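PDB 6FTH: extracellular solute-binding protein, family 1 from Bifidobacterium longum subsp. infantis, which probably captures human milk oligosaccharides outside the cell and delivers them to an ABC transporter for import. Local coordinates for residues K108-M113 / G135-L140; N200-K203 / F208-Y211. One frame throughout, in Å; residues are numbered along the deposited sequence.

Contact 1: K108-M113 / G135-L140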
loop_
_atom_site.group_PDB
_atom_site.type_symbol
_atom_site.label_atom_id
_atom_site.label_comp_id
_atom_site.label_asym_id
_atom_site.label_seq_id
_atom_site.Cartn_x
_atom_site.Cartn_y
_atom_site.Cartn_z
ATOM N N LYS A 108 0.396 27.876 -1.562
ATOM C CA LYS A 108 0.559 29.309 -1.334
ATOM C C LYS A 108 0.852 29.639 0.121
ATOM O O LYS A 108 1.146 30.800 0.423
ATOM C CB LYS A 108 -0.719 30.064 -1.724
ATOM C CG LYS A 108 -1.157 29.896 -3.183
ATOM C CD LYS A 108 -0.090 30.398 -4.141
ATOM C CE LYS A 108 -0.571 30.358 -5.590
ATOM N NZ LYS A 108 -0.814 28.957 -6.059
ATOM N N ASP A 109 0.775 28.652 1.018
ATOM C CA ASP A 109 0.855 28.865 2.457
ATOM C C ASP A 109 2.109 28.255 3.073
ATOM O O ASP A 109 2.208 28.174 4.304
ATOM C CB ASP A 109 -0.376 28.264 3.146
ATOM C CG ASP A 109 -1.665 28.957 2.767
ATOM O OD1 ASP A 109 -1.610 30.166 2.461
ATOM O OD2 ASP A 109 -2.734 28.304 2.784
ATOM N N LEU A 110 3.077 27.829 2.260
ATOM C CA LEU A 110 4.184 27.060 2.813
ATOM C C LEU A 110 5.066 27.872 3.753
ATOM O O LEU A 110 5.723 27.290 4.618
ATOM C CB LEU A 110 4.994 26.412 1.691
ATOM C CG LEU A 110 4.359 25.134 1.125
ATOM C CD1 LEU A 110 5.028 24.755 -0.189
ATOM C CD2 LEU A 110 4.474 23.997 2.123
ATOM N N ASP A 111 5.091 29.200 3.632
ATOM C CA ASP A 111 5.943 29.959 4.542
ATOM C C ASP A 111 5.403 29.950 5.961
ATOM O O ASP A 111 6.166 30.183 6.905
ATOM C CB ASP A 111 6.138 31.389 4.034
ATOM C CG ASP A 111 7.033 31.456 2.808
ATOM O OD1 ASP A 111 7.860 30.529 2.589
ATOM O OD2 ASP A 111 6.911 32.451 2.061
ATOM N N LYS A 112 4.115 29.680 6.140
ATOM C CA LYS A 112 3.552 29.482 7.473
ATOM C C LYS A 112 3.703 28.052 7.963
ATOM O O LYS A 112 3.274 27.746 9.084
ATOM C CB LYS A 112 2.071 29.897 7.507
ATOM C CG LYS A 112 1.853 31.364 7.138
ATOM C CD LYS A 112 0.436 31.818 7.387
ATOM C CE LYS A 112 0.148 33.103 6.631
ATOM N NZ LYS A 112 1.325 34.012 6.636
ATOM N N MET A 113 4.317 27.178 7.165
ATOM C CA MET A 113 4.516 25.775 7.538
ATOM C C MET A 113 5.962 25.361 7.309
ATOM O O MET A 113 6.254 24.469 6.507
ATOM C CB MET A 113 3.565 24.883 6.741
ATOM C CG MET A 113 2.107 25.179 7.011
ATOM S SD MET A 113 0.974 24.076 6.120
ATOM C CE MET A 113 1.231 24.568 4.418
ATOM N N GLY A 135 0.604 23.116 -10.079
ATOM C CA GLY A 135 1.265 23.558 -8.879
ATOM C C GLY A 135 0.363 23.695 -7.678
ATOM O O GLY A 135 0.853 24.074 -6.606
ATOM N N HIS A 136 -0.928 23.405 -7.808
ATOM C CA HIS A 136 -1.807 23.478 -6.651
ATOM C C HIS A 136 -1.626 22.242 -5.779
ATOM O O HIS A 136 -1.348 21.145 -6.265
ATOM C CB HIS A 136 -3.273 23.577 -7.071
ATOM C CG HIS A 136 -3.558 24.712 -8.002
ATOM N ND1 HIS A 136 -2.789 25.857 -8.032
ATOM C CD2 HIS A 136 -4.508 24.870 -8.953
ATOM C CE1 HIS A 136 -3.256 26.673 -8.960
ATOM N NE2 HIS A 136 -4.303 26.101 -9.529
ATOM N N MET A 137 -1.760 22.439 -4.472
ATOM C CA MET A 137 -1.675 21.352 -3.505
ATOM C C MET A 137 -2.778 21.560 -2.480
ATOM O O MET A 137 -2.713 22.498 -1.673
ATOM C CB MET A 137 -0.312 21.324 -2.825
ATOM C CG MET A 137 -0.197 20.273 -1.744
ATOM S SD MET A 137 1.452 20.271 -1.003
ATOM C CE MET A 137 1.477 21.884 -0.174
ATOM N N TYR A 138 -3.755 20.669 -2.480
ATOM C CA TYR A 138 -4.893 20.765 -1.571
ATOM C C TYR A 138 -4.833 19.763 -0.428
ATOM O O TYR A 138 -5.730 19.759 0.435
ATOM C CB TYR A 138 -6.207 20.577 -2.339
ATOM C CG TYR A 138 -6.359 21.587 -3.440
ATOM C CD1 TYR A 138 -6.675 22.902 -3.151
ATOM C CD2 TYR A 138 -6.169 21.225 -4.768
ATOM C CE1 TYR A 138 -6.799 23.845 -4.148
ATOM C CE2 TYR A 138 -6.301 22.164 -5.786
ATOM C CZ TYR A 138 -6.614 23.472 -5.461
ATOM O OH TYR A 138 -6.743 24.416 -6.452
ATOM N N ALA A 139 -3.814 18.917 -0.403
ATOM C CA ALA A 139 -3.646 17.921 0.640
ATOM C C ALA A 139 -2.168 17.835 0.961
ATOM O O ALA A 139 -1.323 18.011 0.075
ATOM C CB ALA A 139 -4.121 16.545 0.175
ATOM N N LEU A 140 -1.861 17.611 2.232
ATOM C CA LEU A 140 -0.488 17.293 2.585
ATOM C C LEU A 140 -0.308 15.786 2.683
ATOM O O LEU A 140 -1.216 15.077 3.133
ATOM C CB LEU A 140 -0.093 17.883 3.944
ATOM C CG LEU A 140 -0.233 19.398 4.112
ATOM C CD1 LEU A 140 0.261 19.850 5.476
ATOM C CD2 LEU A 140 0.552 20.129 3.020
#

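Contact 2: N200-K203 / F208-Y211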
loop_
_atom_site.group_PDB
_atom_site.type_symbol
_atom_site.label_atom_id
_atom_site.label_comp_id
_atom_site.label_asym_id
_atom_site.label_seq_id
_atom_site.Cartn_x
_atom_site.Cartn_y
_atom_site.Cartn_z
ATOM N N ASN A 200 -0.649 -20.717 -1.577
ATOM C CA ASN A 200 -1.946 -20.115 -1.330
ATOM C C ASN A 200 -1.977 -18.706 -1.904
ATOM O O ASN A 200 -1.036 -17.928 -1.707
ATOM C CB ASN A 200 -2.281 -20.089 0.154
ATOM C CG ASN A 200 -3.762 -20.272 0.400
ATOM O OD1 ASN A 200 -4.560 -20.303 -0.532
ATOM N ND2 ASN A 200 -4.139 -20.344 1.655
ATOM N N ILE A 201 -3.053 -18.393 -2.625
ATOM C CA ILE A 201 -3.231 -17.085 -3.234
ATOM C C ILE A 201 -4.597 -16.540 -2.836
ATOM O O ILE A 201 -5.544 -17.294 -2.580
ATOM C CB ILE A 201 -3.077 -17.135 -4.779
ATOM C CG1 ILE A 201 -4.011 -18.178 -5.407
ATOM C CG2 ILE A 201 -1.628 -17.412 -5.171
ATOM C CD1 ILE A 201 -4.158 -18.048 -6.933
ATOM N N ARG A 202 -4.686 -15.217 -2.787
ATOM C CA ARG A 202 -5.918 -14.492 -2.517
ATOM C C ARG A 202 -6.847 -14.520 -3.717
ATOM O O ARG A 202 -6.410 -14.578 -4.869
ATOM C CB ARG A 202 -5.605 -13.016 -2.270
ATOM C CG ARG A 202 -5.022 -12.715 -0.898
ATOM C CD ARG A 202 -4.831 -11.206 -0.692
ATOM N NE ARG A 202 -4.903 -10.856 0.733
ATOM C CZ ARG A 202 -5.012 -9.620 1.211
ATOM N NH1 ARG A 202 -5.039 -8.574 0.391
ATOM N NH2 ARG A 202 -5.102 -9.432 2.523
ATOM N N LYS A 203 -8.147 -14.424 -3.435
ATOM C CA LYS A 203 -9.117 -14.258 -4.495
ATOM C C LYS A 203 -8.927 -12.889 -5.140
ATOM O O LYS A 203 -8.224 -12.029 -4.618
ATOM C CB LYS A 203 -10.544 -14.383 -3.936
ATOM C CG LYS A 203 -10.988 -13.226 -3.043
ATOM C CD LYS A 203 -12.463 -13.389 -2.597
ATOM C CE LYS A 203 -13.454 -13.173 -3.714
ATOM N NZ LYS A 203 -13.472 -11.746 -4.177
ATOM N N PHE A 208 -6.206 -4.981 -8.649
ATOM C CA PHE A 208 -5.188 -5.909 -8.154
ATOM C C PHE A 208 -4.761 -5.466 -6.761
ATOM O O PHE A 208 -4.261 -4.349 -6.583
ATOM C CB PHE A 208 -4.025 -6.009 -9.140
ATOM C CG PHE A 208 -4.461 -6.525 -10.463
ATOM C CD1 PHE A 208 -4.795 -7.862 -10.630
ATOM C CD2 PHE A 208 -4.640 -5.660 -11.534
ATOM C CE1 PHE A 208 -5.235 -8.336 -11.830
ATOM C CE2 PHE A 208 -5.107 -6.133 -12.746
ATOM C CZ PHE A 208 -5.413 -7.468 -12.907
ATOM N N THR A 209 -5.017 -6.325 -5.768
ATOM C CA THR A 209 -4.932 -5.965 -4.359
ATOM C C THR A 209 -3.510 -6.127 -3.837
ATOM O O THR A 209 -2.633 -6.690 -4.496
ATOM C CB THR A 209 -5.870 -6.856 -3.531
ATOM O OG1 THR A 209 -5.353 -8.188 -3.499
ATOM C CG2 THR A 209 -7.296 -6.885 -4.140
ATOM N N TYR A 210 -3.291 -5.663 -2.610
ATOM C CA TYR A 210 -2.108 -6.094 -1.890
ATOM C C TYR A 210 -2.029 -7.614 -1.943
ATOM O O TYR A 210 -3.042 -8.316 -1.855
ATOM C CB TYR A 210 -2.181 -5.660 -0.431
ATOM C CG TYR A 210 -1.642 -4.284 -0.153
ATOM C CD1 TYR A 210 -2.181 -3.159 -0.777
ATOM C CD2 TYR A 210 -0.584 -4.107 0.738
ATOM C CE1 TYR A 210 -1.684 -1.894 -0.508
ATOM C CE2 TYR A 210 -0.071 -2.842 1.008
ATOM C CZ TYR A 210 -0.629 -1.741 0.376
ATOM O OH TYR A 210 -0.121 -0.489 0.646
ATOM N N TYR A 211 -0.828 -8.126 -2.127
ATOM C CA TYR A 211 -0.557 -9.561 -2.084
ATOM C C TYR A 211 -1.288 -10.316 -3.189
ATOM O O TYR A 211 -1.519 -11.518 -3.095
ATOM C CB TYR A 211 -0.831 -10.164 -0.693
ATOM C CG TYR A 211 -0.569 -9.182 0.455
ATOM C CD1 TYR A 211 0.609 -8.453 0.531
ATOM C CD2 TYR A 211 -1.546 -8.938 1.432
ATOM C CE1 TYR A 211 0.811 -7.517 1.529
ATOM C CE2 TYR A 211 -1.341 -8.019 2.435
ATOM C CZ TYR A 211 -0.167 -7.304 2.480
ATOM O OH TYR A 211 0.060 -6.365 3.457
HETATM O O HOH W 1 -2.089 -14.076 -3.181
HETATM O O HOH W 2 -5.930 -10.480 -4.842
#

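Contact 1: K108-M113 / G135-L140
M113 and L140 meet where the thioether sulfur SD lies 4.3 Å from the methyl CD1 of the leucine, and a similar apolar touch brings L110 CD2 to within 4.3 Å of M137 CE. The two pairs are linked into a closed ring of four side chains. M113 CE turns back beside L110 CD2, 4.0 Å away, while on the other segment M137 CE rests 3.8 Å from L140 CD2. M137 reaches across because its chain is stretched, CG anti to the backbone N (chi1 176°), and only the last torsion swings the methyl aside (chi3 67°). Unbranched, flexible methionine suits both places: M137 slips its methyl between the leucines, while M113 offers sulfur to L140 and methyl to L110. No hydrogen bond joins the two segments directly. Nearer the solvent K108 and H136 run at a slant to one another, NZ 4.2 Å from ND1, too far to bond. The ammonium group is instead paired with D105, whose carboxylate also accepts the backbone N-H of M137, tying both segments to one side chain. M113 occupies the N-cap position of helix 114-122, which sends F120 against both L110 and M137. Helix 124-130 adds Q127 beside L110 and T130 beside M137, helix 350-360 packs A357 on M113, and the backbone of L140 hydrogen-bonds to R340 and F341 in strand 339-343.

Contact 2: N200-K203 / F208-Y211
R202 and Y211 meet edge to face within one lobe of a type II periplasmic-binding-protein fold, in the loop that follows strand 197-199. The ring edge comes in over one face of the guanidinium group, Y211 CD2 standing 3.5 Å from R202 CZ, and the two planes are 67° apart. The arginine chain, extended from CG to NE, carries its head past the backbone of Y210, where NH1 gives a weak, strongly bent hydrogen bond to Y210 O (3.0 Å, N-H...O angle 124°). That carbonyl has a firmer donor in T209 OG1, 2.8 Å from Y210 O and lifted out of the carbonyl plane. The hydroxyl is brought there by a chi1 of 70°, which sets it between the backbone N and the carbonyl carbon, and it also lies at the edge of the guanidinium. Arginine suits this place because its flat cation can also make a cation-pi contact with F276 of helix 276-284. Replacing R202 by a leucine would remove the guanidinium and would probably leave F276 without its cation, the Y211 edge without the flat group it rests on, and Y210 O without its weak second donor. Further out, Y210 CB sits over the face of the Y211 ring, Q153 accepts the backbone N-H of Y211, and W298 and F296 touch its side chain. Two waters bridge the segments: one donates to K203 O and to T209 OG1, and the other accepts from R202 N at 2.9 Å and donates to Y211 O at 2.6 Å.

In the fold
From the N terminus, the chain first lays strands 29-36, 59-66 and 86-88 into the sheet of one lobe, then reaches contact 1. Residues 108-113 and 135-140 close a loop that encloses helices 114-122 and 124-130 and leads into strand 140-143. Strand 154-158 of the second sheet follows, and contact 2 closes a much shorter loop after strand 197-199, with four residues between its segments. The two neither cross nor nest. Contacts 1 and 2 have centres 37 Å apart and nearest atoms about 16 Å apart, on opposite sides of the chain's centre. Contact 1 joins the 3-10 segment before helix 114-122 to the approach of strand 140-143; contact 2 braces a loop against helix 276-284 beside the second sheet.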